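Local atomic coordinates of Poly(A) RNA polymerase protein 2 (Saccharomyces cerevisiae, PDB entry 3NYB), a protein that probably adds poly(A) tails to RNA as the polymerase subunit of the TRAMP surveillance complex, working together with the zinc-knuckle protein Air2p. Residues Gln14-Ile17 and Ser18-Leu21; Glu91-Asn94 and Asn95-Leu99; Ala147-Ile150 and Arg151-Leu154. The protein carries 1 engineered substitution. All coordinates share one frame; numbering follows the deposited sequence.

The three contacts are local ones, each joining adjacent turns or a helix start, and they follow one another along the chain without touching. Contact 1 opens helix 17-31 beside the Air2p chain, while contact 2 lies on helix 92-105 on the opposite side of the chain's centre, their centres about 53 Å apart. Contact 3, on helix 145-155, is the nearest of the three to the middle of the molecule; its centre is about 31 Å from that of either other contact, with nearest atoms about 18 Å away. Contacts 2 and 3 belong to the palm family region, in which polymerases of this family carry their nucleotidyl-transfer site; contact 1 faces the protein partner.

Contact 1: residues Gln14-Ile17 and Ser18-Leu21; sequences QKEI and SDWL
Gln14 lays its CG methylene against CB of Asp19, 3.7 Å away, where the chain passes from a loop into helix 17-31 with Glu16 as the N-cap residue. With CG opposite its own backbone N (chi1 -153°) and a bend at chi2, the Gln14 chain folds back over the helix start and meets Asp19 at about a right angle. The touch is therefore between aliphatic carbons; the amide and carboxylate planes stand 49° apart. Glu16 follows and supplies the carbonyl that opens the helix: its O accepts Asp19 N at 2.9 Å, the donor standing above the carbonyl plane, and more weakly Trp20 N at 3.3 Å. Its CB rests 3.7 Å from Asp19 CG, at similar distance from both carboxylate oxygens, whereas its own carboxylate turns away, with OE1 6.0 Å from Asp19 OD1. The positive end of the helix dipole would probably favour the Asp19 carboxylate in its first turn. This side is covered by Air2p, whose Ala27, Trp25 and Ile29 pack on Glu16, Ser18 and Asp19 respectively. Ile17, the first helical residue, is buried against Cys300 and Leu303 of helix 282-304 and against Ile316, tying the new helix to the C-terminal part of the chain. Its CD1 reaches obliquely to the Trp20 indole, 3.6 Å from CD1 of that ring.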
ATOM      1  N   GLN A  14     -20.540 -18.362  -4.124  1.00 53.98           N
ATOM      2  CA  GLN A  14     -20.999 -17.154  -3.452  1.00 57.32           C
ATOM      3  C   GLN A  14     -21.923 -16.351  -4.362  1.00 63.02           C
ATOM      4  O   GLN A  14     -21.673 -16.242  -5.562  1.00 58.60           O
ATOM      5  CB  GLN A  14     -19.797 -16.300  -3.046  1.00 64.37           C
ATOM      6  CG  GLN A  14     -20.040 -15.423  -1.840  1.00 73.75           C
ATOM      7  CD  GLN A  14     -20.012 -16.209  -0.548  1.00 71.78           C
ATOM      8  OE1 GLN A  14     -20.562 -15.781   0.462  1.00 62.31           O
ATOM      9  NE2 GLN A  14     -19.365 -17.368  -0.574  1.00 79.33           N
ATOM     10  N   LYS A  15     -22.981 -15.785  -3.786  1.00 61.87           N
ATOM     11  CA  LYS A  15     -23.970 -15.032  -4.553  1.00 70.00           C
ATOM     12  C   LYS A  15     -23.418 -13.688  -5.000  1.00 77.48           C
ATOM     13  O   LYS A  15     -23.540 -13.306  -6.167  1.00 80.14           O
ATOM     14  CB  LYS A  15     -25.234 -14.815  -3.723  1.00 88.47           C
ATOM     15  CG  LYS A  15     -25.778 -16.081  -3.079  1.00108.14           C
ATOM     16  CD  LYS A  15     -26.993 -15.784  -2.209  1.00115.71           C
ATOM     17  CE  LYS A  15     -27.464 -17.025  -1.464  1.00110.87           C
ATOM     18  NZ  LYS A  15     -28.579 -16.704  -0.529  1.00105.49           N
ATOM     19  N   GLU A  16     -22.819 -12.964  -4.061  1.00 81.36           N
ATOM     20  CA  GLU A  16     -22.192 -11.686  -4.373  1.00 74.99           C
ATOM     21  C   GLU A  16     -20.712 -11.890  -4.678  1.00 64.33           C
ATOM     22  O   GLU A  16     -19.945 -12.347  -3.829  1.00 63.97           O
ATOM     23  CB  GLU A  16     -22.373 -10.695  -3.218  1.00 73.75           C
ATOM     24  CG  GLU A  16     -23.808 -10.219  -3.005  1.00 77.24           C
ATOM     25  CD  GLU A  16     -24.280  -9.273  -4.096  1.00 90.18           C
ATOM     26  OE1 GLU A  16     -23.657  -9.260  -5.180  1.00 96.56           O
ATOM     27  OE2 GLU A  16     -25.273  -8.542  -3.871  1.00 93.24           O
ATOM     28  N   ILE A  17     -20.312 -11.559  -5.899  1.00 55.66           N
ATOM     29  CA  ILE A  17     -18.925 -11.727  -6.297  1.00 55.83           C
ATOM     30  C   ILE A  17     -18.012 -10.892  -5.400  1.00 50.82           C
ATOM     31  O   ILE A  17     -16.874 -11.265  -5.136  1.00 60.86           O
ATOM     32  CB  ILE A  17     -18.720 -11.332  -7.766  1.00 63.87           C
ATOM     33  CG1 ILE A  17     -17.507 -12.047  -8.357  1.00 60.91           C
ATOM     34  CG2 ILE A  17     -18.588  -9.830  -7.905  1.00 81.04           C
ATOM     35  CD1 ILE A  17     -17.838 -13.398  -8.938  1.00 63.89           C
ATOM     36  N   SER A  18     -18.530  -9.768  -4.921  1.00 55.63           N
ATOM     37  CA  SER A  18     -17.781  -8.856  -4.066  1.00 56.33           C
ATOM     38  C   SER A  18     -17.547  -9.442  -2.683  1.00 52.70           C
ATOM     39  O   SER A  18     -16.884  -8.829  -1.849  1.00 56.77           O
ATOM     40  CB  SER A  18     -18.535  -7.539  -3.932  1.00 62.75           C
ATOM     41  OG  SER A  18     -19.894  -7.782  -3.593  1.00 76.11           O
ATOM     42  N   ASP A  19     -18.116 -10.620  -2.441  1.00 55.72           N
ATOM     43  CA  ASP A  19     -17.897 -11.362  -1.199  1.00 57.86           C
ATOM     44  C   ASP A  19     -16.847 -12.443  -1.429  1.00 50.20           C
ATOM     45  O   ASP A  19     -15.899 -12.567  -0.663  1.00 47.27           O
ATOM     46  CB  ASP A  19     -19.199 -11.992  -0.712  1.00 67.67           C
ATOM     47  CG  ASP A  19     -20.216 -10.959  -0.260  1.00 81.49           C
ATOM     48  OD1 ASP A  19     -19.983  -9.747  -0.486  1.00 87.88           O
ATOM     49  OD2 ASP A  19     -21.249 -11.364   0.320  1.00 75.07           O
ATOM     50  N   TRP A  20     -17.065 -13.245  -2.466  1.00 40.70           N
ATOM     51  CA  TRP A  20     -16.017 -13.998  -3.136  1.00 43.08           C
ATOM     52  C   TRP A  20     -14.706 -13.247  -2.920  1.00 46.89           C
ATOM     53  O   TRP A  20     -13.764 -13.749  -2.288  1.00 34.58           O
ATOM     54  CB  TRP A  20     -16.326 -13.990  -4.636  1.00 58.86           C
ATOM     55  CG  TRP A  20     -15.962 -15.202  -5.467  1.00 60.80           C
ATOM     56  CD1 TRP A  20     -16.714 -15.758  -6.477  1.00 62.36           C
ATOM     57  CD2 TRP A  20     -14.753 -15.974  -5.398  1.00 43.94           C
ATOM     58  NE1 TRP A  20     -16.055 -16.832  -7.023  1.00 46.67           N
ATOM     59  CE2 TRP A  20     -14.872 -16.981  -6.389  1.00 54.46           C
ATOM     60  CE3 TRP A  20     -13.623 -15.911  -4.602  1.00 67.58           C
ATOM     61  CZ2 TRP A  20     -13.855 -17.924  -6.578  1.00 75.43           C
ATOM     62  CZ3 TRP A  20     -12.623 -16.858  -4.803  1.00 91.05           C
ATOM     63  CH2 TRP A  20     -12.750 -17.849  -5.780  1.00 91.95           C
ATOM     64  N   LEU A  21     -14.650 -12.026  -3.444  1.00 45.22           N
ATOM     65  CA  LEU A  21     -13.412 -11.255  -3.411  1.00 45.76           C
ATOM     66  C   LEU A  21     -12.917 -10.997  -1.989  1.00 38.68           C
ATOM     67  O   LEU A  21     -11.755 -11.240  -1.670  1.00 34.11           O
ATOM     68  CB  LEU A  21     -13.574  -9.929  -4.152  1.00 43.17           C
ATOM     69  CG  LEU A  21     -12.247  -9.178  -4.264  1.00 43.35           C
ATOM     70  CD1 LEU A  21     -11.206 -10.067  -4.911  1.00 42.40           C
ATOM     71  CD2 LEU A  21     -12.407  -7.898  -5.043  1.00 41.84           C
TER

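Contact 2: residues Glu91-Asn94 and Asn95-Leu99; sequences ESRN and NLYSL
Asn95 N, Leu96 N and Tyr97 N bond to the carbonyl oxygens of Glu91, Ser92 and Arg93, each four residues back, and Ser98 N reaches Asn94 O only weakly, at 3.4 Å. The Ser98 hydroxyl adds a second donor: OG, set beside its own backbone N (chi1 -54°), donates to the same Asn94 O at 3.1 Å, so that one carbonyl is gripped by both a backbone and a side-chain donor. On the next face of the helix Tyr97 folds back along the preceding turn. Its ring lies over the peptide, with Arg93 O 3.2 Å above the ring plane and offset toward the rim, and the phenol OH ends beside the aliphatic part of Arg93, 3.5 Å from CD. The arginine chain runs extended past this oxygen, and its guanidinium continues beyond the ring, the two planes 62° apart, so the touch is made by the aliphatic part alone. Glu91 and Asn95 meet in a different way, crossing at about a right angle: Glu91 CG lies 3.3 Å from Asn95 ND2, and the carboxylate and amide planes are 72° apart. The amide nitrogen is not bonded to the glutamate; it donates to Leu87 O in the preceding loop, which fixes the rotation of the asparagine head. Leu96 brings CG to within 3.4 Å of Ser92 O, and both residues pack on Pro121 and Phe138, with Leu96 also on Ile123. Glu91, Arg93, Asn94 and Tyr97 are exposed, whereas Ser92, Leu96 and Leu99 are buried toward the sheet, the pattern of an amphipathic alpha-helix flanking the mixed beta-sheet of a nucleotidyltransferase palm.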
ATOM      1  N   GLU A  91      30.287   8.764  10.824  1.00 80.90           N
ATOM      2  CA  GLU A  91      30.989   7.507  11.037  1.00 71.13           C
ATOM      3  C   GLU A  91      30.136   6.329  10.540  1.00 62.72           C
ATOM      4  O   GLU A  91      30.607   5.186  10.490  1.00 56.24           O
ATOM      5  CB  GLU A  91      31.325   7.348  12.523  1.00 81.47           C
ATOM      6  CG  GLU A  91      32.369   6.280  12.810  1.00 91.62           C
ATOM      7  CD  GLU A  91      33.748   6.652  12.297  1.00 92.32           C
ATOM      8  OE1 GLU A  91      34.657   5.791  12.361  1.00 95.64           O
ATOM      9  OE2 GLU A  91      33.919   7.802  11.833  1.00 81.04           O
ATOM     10  N   SER A  92      28.889   6.624  10.168  1.00 59.46           N
ATOM     11  CA  SER A  92      27.973   5.612   9.655  1.00 61.72           C
ATOM     12  C   SER A  92      28.604   4.639   8.628  1.00 66.58           C
ATOM     13  O   SER A  92      28.514   3.421   8.833  1.00 68.64           O
ATOM     14  CB  SER A  92      26.725   6.278   9.083  1.00 59.44           C
ATOM     15  OG  SER A  92      25.704   6.414  10.031  1.00 63.36           O
ATOM     16  N   ARG A  93      29.223   5.176   7.571  1.00 62.57           N
ATOM     17  CA  ARG A  93      29.677   4.359   6.487  1.00 62.69           C
ATOM     18  C   ARG A  93      30.848   3.513   6.928  1.00 65.02           C
ATOM     19  O   ARG A  93      30.851   2.261   6.738  1.00 74.35           O
ATOM     20  CB  ARG A  93      30.079   5.191   5.289  1.00 68.03           C
ATOM     21  CG  ARG A  93      28.840   5.550   4.448  1.00 70.37           C
ATOM     22  CD  ARG A  93      29.181   6.367   3.237  1.00 80.45           C
ATOM     23  NE  ARG A  93      27.977   6.699   2.458  1.00 88.58           N
ATOM     24  CZ  ARG A  93      27.021   7.532   2.885  1.00 93.63           C
ATOM     25  NH1 ARG A  93      27.172   8.154   4.037  1.00102.29           N
ATOM     26  NH2 ARG A  93      25.915   7.763   2.186  1.00 83.69           N
ATOM     27  N   ASN A  94      31.914   4.188   7.366  1.00 53.23           N
ATOM     28  CA  ASN A  94      33.104   3.487   7.852  1.00 56.84           C
ATOM     29  C   ASN A  94      32.745   2.268   8.711  1.00 51.60           C
ATOM     30  O   ASN A  94      33.369   1.218   8.594  1.00 53.51           O
ATOM     31  CB  ASN A  94      33.903   4.454   8.700  1.00 73.02           C
ATOM     32  CG  ASN A  94      34.463   5.631   7.890  1.00 63.28           C
ATOM     33  OD1 ASN A  94      34.650   5.588   6.645  1.00 53.39           O
ATOM     34  ND2 ASN A  94      34.767   6.685   8.609  1.00 63.31           N
ATOM     35  N   ASN A  95      31.702   2.402   9.539  1.00 40.73           N
ATOM     36  CA  ASN A  95      31.250   1.329  10.455  1.00 32.59           C
ATOM     37  C   ASN A  95      30.477   0.246   9.710  1.00 37.30           C
ATOM     38  O   ASN A  95      30.530  -0.925  10.074  1.00 43.42           O
ATOM     39  CB  ASN A  95      30.407   1.902  11.614  1.00 28.57           C
ATOM     40  CG  ASN A  95      31.278   2.626  12.663  1.00 47.25           C
ATOM     41  OD1 ASN A  95      32.495   2.386  12.752  1.00 49.47           O
ATOM     42  ND2 ASN A  95      30.661   3.481  13.467  1.00 53.84           N
ATOM     43  N   LEU A  96      29.735   0.640   8.676  1.00 30.31           N
ATOM     44  CA  LEU A  96      29.071  -0.351   7.843  1.00 41.28           C
ATOM     45  C   LEU A  96      30.108  -1.212   7.098  1.00 48.02           C
ATOM     46  O   LEU A  96      29.951  -2.433   7.011  1.00 38.76           O
ATOM     47  CB  LEU A  96      28.067   0.285   6.875  1.00 42.77           C
ATOM     48  CG  LEU A  96      26.760   0.881   7.427  1.00 46.64           C
ATOM     49  CD1 LEU A  96      26.129   1.881   6.455  1.00 40.67           C
ATOM     50  CD2 LEU A  96      25.742  -0.189   7.790  1.00 33.07           C
ATOM     51  N   TYR A  97      31.161  -0.590   6.565  1.00 44.98           N
ATOM     52  CA  TYR A  97      32.205  -1.350   5.879  1.00 46.69           C
ATOM     53  C   TYR A  97      32.771  -2.425   6.805  1.00 45.12           C
ATOM     54  O   TYR A  97      33.042  -3.551   6.377  1.00 40.41           O
ATOM     55  CB  TYR A  97      33.327  -0.438   5.368  1.00 39.34           C
ATOM     56  CG  TYR A  97      32.849   0.722   4.527  1.00 43.81           C
ATOM     57  CD1 TYR A  97      33.397   1.996   4.684  1.00 42.01           C
ATOM     58  CD2 TYR A  97      31.838   0.554   3.586  1.00 30.83           C
ATOM     59  CE1 TYR A  97      32.962   3.063   3.921  1.00 42.20           C
ATOM     60  CE2 TYR A  97      31.396   1.616   2.818  1.00 35.06           C
ATOM     61  CZ  TYR A  97      31.962   2.868   2.987  1.00 46.60           C
ATOM     62  OH  TYR A  97      31.519   3.927   2.224  1.00 46.02           O
ATOM     63  N   SER A  98      32.930  -2.072   8.078  1.00 35.09           N
ATOM     64  CA  SER A  98      33.499  -2.983   9.068  1.00 45.97           C
ATOM     65  C   SER A  98      32.544  -4.122   9.401  1.00 51.31           C
ATOM     66  O   SER A  98      32.958  -5.274   9.521  1.00 59.11           O
ATOM     67  CB  SER A  98      33.858  -2.226  10.346  1.00 40.69           C
ATOM     68  OG  SER A  98      34.693  -1.125  10.052  1.00 56.50           O
ATOM     69  N   LEU A  99      31.271  -3.783   9.567  1.00 38.28           N
ATOM     70  CA  LEU A  99      30.227  -4.771   9.803  1.00 45.18           C
ATOM     71  C   LEU A  99      30.143  -5.728   8.612  1.00 47.12           C
ATOM     72  O   LEU A  99      30.046  -6.947   8.787  1.00 42.38           O
ATOM     73  CB  LEU A  99      28.882  -4.064   9.988  1.00 45.16           C
ATOM     74  CG  LEU A  99      27.650  -4.930  10.236  1.00 36.45           C
ATOM     75  CD1 LEU A  99      27.938  -6.041  11.262  1.00 30.79           C
ATOM     76  CD2 LEU A  99      26.477  -4.063  10.686  1.00 33.88           C
TER

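Contact 3: residues Ala147-Ile150 and Arg151-Leu154; sequences AKLI and REWL
Trp153 turns one face of its indole to the preceding helical turn: Leu149 O lies 3.1 Å above the ring plane, offset toward the rim, and Leu149 CB makes a CH-pi contact, 4.2 Å from the centroid of the five-membered ring. Ile150 approaches the six-membered ring obliquely, its CD1 3.5 Å from CZ3. The indole also stacks with Phe194 of helix 186-198. Over the Arg151 guanidinium, Ala147 O, already bonded to Arg151 N, lies 3.3 Å above the plane and forms no hydrogen bond with NH1. A bend at chi3 (-66°) folds the arginine back, so that NH2 reaches the Lys148 chain. Lys148 and Glu152 come close without a salt bridge, NZ and OE2 being 4.6 Å apart. Beneath these groups runs regular i to i+4 bonding, Glu152 N to Lys148 O at 3.0 Å among it. Replacing Trp153 with an alanine would probably open a gap beside Leu149 and Ile150 and leave Phe194 without its stacking partner. Ile150 and Leu154 point the same way and both touch Thr70. Helix 145-155 sits on helix 186-198, where Phe187, Ile190, Cys191 and Phe194 meet the indole and the first two also meet Ile150, while Leu160 of helix 160-173 meets Trp153 and Leu154.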
ATOM      1  N   ALA A 147       6.470   7.049  11.653  1.00 48.03           N
ATOM      2  CA  ALA A 147       6.322   5.730  12.237  1.00 38.93           C
ATOM      3  C   ALA A 147       5.131   5.704  13.186  1.00 53.02           C
ATOM      4  O   ALA A 147       4.328   4.768  13.158  1.00 56.84           O
ATOM      5  CB  ALA A 147       7.592   5.321  12.954  1.00 30.56           C
ATOM      6  N   LYS A 148       5.009   6.742  14.015  1.00 49.20           N
ATOM      7  CA  LYS A 148       3.942   6.792  15.010  1.00 50.31           C
ATOM      8  C   LYS A 148       2.563   6.889  14.353  1.00 49.97           C
ATOM      9  O   LYS A 148       1.610   6.239  14.786  1.00 47.89           O
ATOM     10  CB  LYS A 148       4.164   7.946  15.996  1.00 66.46           C
ATOM     11  CG  LYS A 148       3.371   7.819  17.302  1.00 84.73           C
ATOM     12  CD  LYS A 148       3.881   6.675  18.186  1.00 90.47           C
ATOM     13  CE  LYS A 148       3.114   6.580  19.512  1.00 92.77           C
ATOM     14  NZ  LYS A 148       3.468   7.648  20.507  1.00 91.44           N
ATOM     15  N   LEU A 149       2.458   7.699  13.305  1.00 47.83           N
ATOM     16  CA  LEU A 149       1.221   7.763  12.537  1.00 50.18           C
ATOM     17  C   LEU A 149       0.784   6.363  12.114  1.00 55.64           C
ATOM     18  O   LEU A 149      -0.377   5.982  12.298  1.00 49.43           O
ATOM     19  CB  LEU A 149       1.396   8.657  11.312  1.00 45.74           C
ATOM     20  CG  LEU A 149       1.506  10.155  11.609  1.00 49.17           C
ATOM     21  CD1 LEU A 149       1.679  10.943  10.322  1.00 54.55           C
ATOM     22  CD2 LEU A 149       0.284  10.635  12.371  1.00 40.49           C
ATOM     23  N   ILE A 150       1.731   5.604  11.560  1.00 48.70           N
ATOM     24  CA  ILE A 150       1.484   4.237  11.119  1.00 51.53           C
ATOM     25  C   ILE A 150       0.812   3.397  12.196  1.00 54.03           C
ATOM     26  O   ILE A 150      -0.221   2.779  11.951  1.00 56.94           O
ATOM     27  CB  ILE A 150       2.789   3.528  10.704  1.00 56.28           C
ATOM     28  CG1 ILE A 150       3.500   4.306   9.595  1.00 52.71           C
ATOM     29  CG2 ILE A 150       2.507   2.104  10.255  1.00 44.61           C
ATOM     30  CD1 ILE A 150       2.642   4.576   8.415  1.00 52.06           C
ATOM     31  N   ARG A 151       1.398   3.368  13.386  1.00 47.65           N
ATOM     32  CA  ARG A 151       0.856   2.540  14.459  1.00 59.04           C
ATOM     33  C   ARG A 151      -0.536   2.997  14.872  1.00 57.26           C
ATOM     34  O   ARG A 151      -1.428   2.179  15.104  1.00 47.59           O
ATOM     35  CB  ARG A 151       1.800   2.522  15.656  1.00 70.26           C
ATOM     36  CG  ARG A 151       3.071   1.737  15.395  1.00 87.34           C
ATOM     37  CD  ARG A 151       3.994   1.746  16.599  1.00110.55           C
ATOM     38  NE  ARG A 151       4.522   3.078  16.886  1.00121.60           N
ATOM     39  CZ  ARG A 151       5.542   3.631  16.236  1.00124.83           C
ATOM     40  NH1 ARG A 151       6.138   2.969  15.252  1.00126.85           N
ATOM     41  NH2 ARG A 151       5.961   4.845  16.563  1.00121.51           N
ATOM     42  N   GLU A 152      -0.717   4.310  14.948  1.00 58.56           N
ATOM     43  CA  GLU A 152      -2.011   4.878  15.278  1.00 48.35           C
ATOM     44  C   GLU A 152      -3.020   4.597  14.175  1.00 50.40           C
ATOM     45  O   GLU A 152      -4.104   4.092  14.452  1.00 50.58           O
ATOM     46  CB  GLU A 152      -1.885   6.373  15.530  1.00 59.94           C
ATOM     47  CG  GLU A 152      -0.974   6.706  16.700  1.00 80.31           C
ATOM     48  CD  GLU A 152      -0.728   8.199  16.858  1.00 92.38           C
ATOM     49  OE1 GLU A 152      -1.079   8.966  15.933  1.00 87.51           O
ATOM     50  OE2 GLU A 152      -0.177   8.603  17.906  1.00 97.12           O
ATOM     51  N   TRP A 153      -2.671   4.904  12.928  1.00 54.25           N
ATOM     52  CA  TRP A 153      -3.572   4.588  11.829  1.00 51.18           C
ATOM     53  C   TRP A 153      -4.040   3.125  11.928  1.00 49.49           C
ATOM     54  O   TRP A 153      -5.196   2.813  11.661  1.00 46.65           O
ATOM     55  CB  TRP A 153      -2.911   4.793  10.464  1.00 44.12           C
ATOM     56  CG  TRP A 153      -2.501   6.182  10.052  1.00 55.82           C
ATOM     57  CD1 TRP A 153      -2.905   7.384  10.579  1.00 48.45           C
ATOM     58  CD2 TRP A 153      -1.613   6.497   8.967  1.00 65.43           C
ATOM     59  NE1 TRP A 153      -2.299   8.421   9.894  1.00 48.22           N
ATOM     60  CE2 TRP A 153      -1.512   7.906   8.911  1.00 61.07           C
ATOM     61  CE3 TRP A 153      -0.895   5.722   8.062  1.00 84.28           C
ATOM     62  CZ2 TRP A 153      -0.694   8.541   7.947  1.00 62.93           C
ATOM     63  CZ3 TRP A 153      -0.095   6.360   7.118  1.00 89.93           C
ATOM     64  CH2 TRP A 153      -0.002   7.749   7.068  1.00 76.64           C
ATOM     65  N   LEU A 154      -3.134   2.233  12.319  1.00 50.80           N
ATOM     66  CA  LEU A 154      -3.431   0.807  12.349  1.00 39.92           C
ATOM     67  C   LEU A 154      -4.376   0.453  13.475  1.00 60.13           C
ATOM     68  O   LEU A 154      -5.067  -0.556  13.420  1.00 73.20           O
ATOM     69  CB  LEU A 154      -2.153  -0.010  12.479  1.00 29.76           C
ATOM     70  CG  LEU A 154      -1.312  -0.078  11.203  1.00 52.35           C
ATOM     71  CD1 LEU A 154       0.028  -0.781  11.436  1.00 45.10           C
ATOM     72  CD2 LEU A 154      -2.100  -0.758  10.089  1.00 54.33           C
TER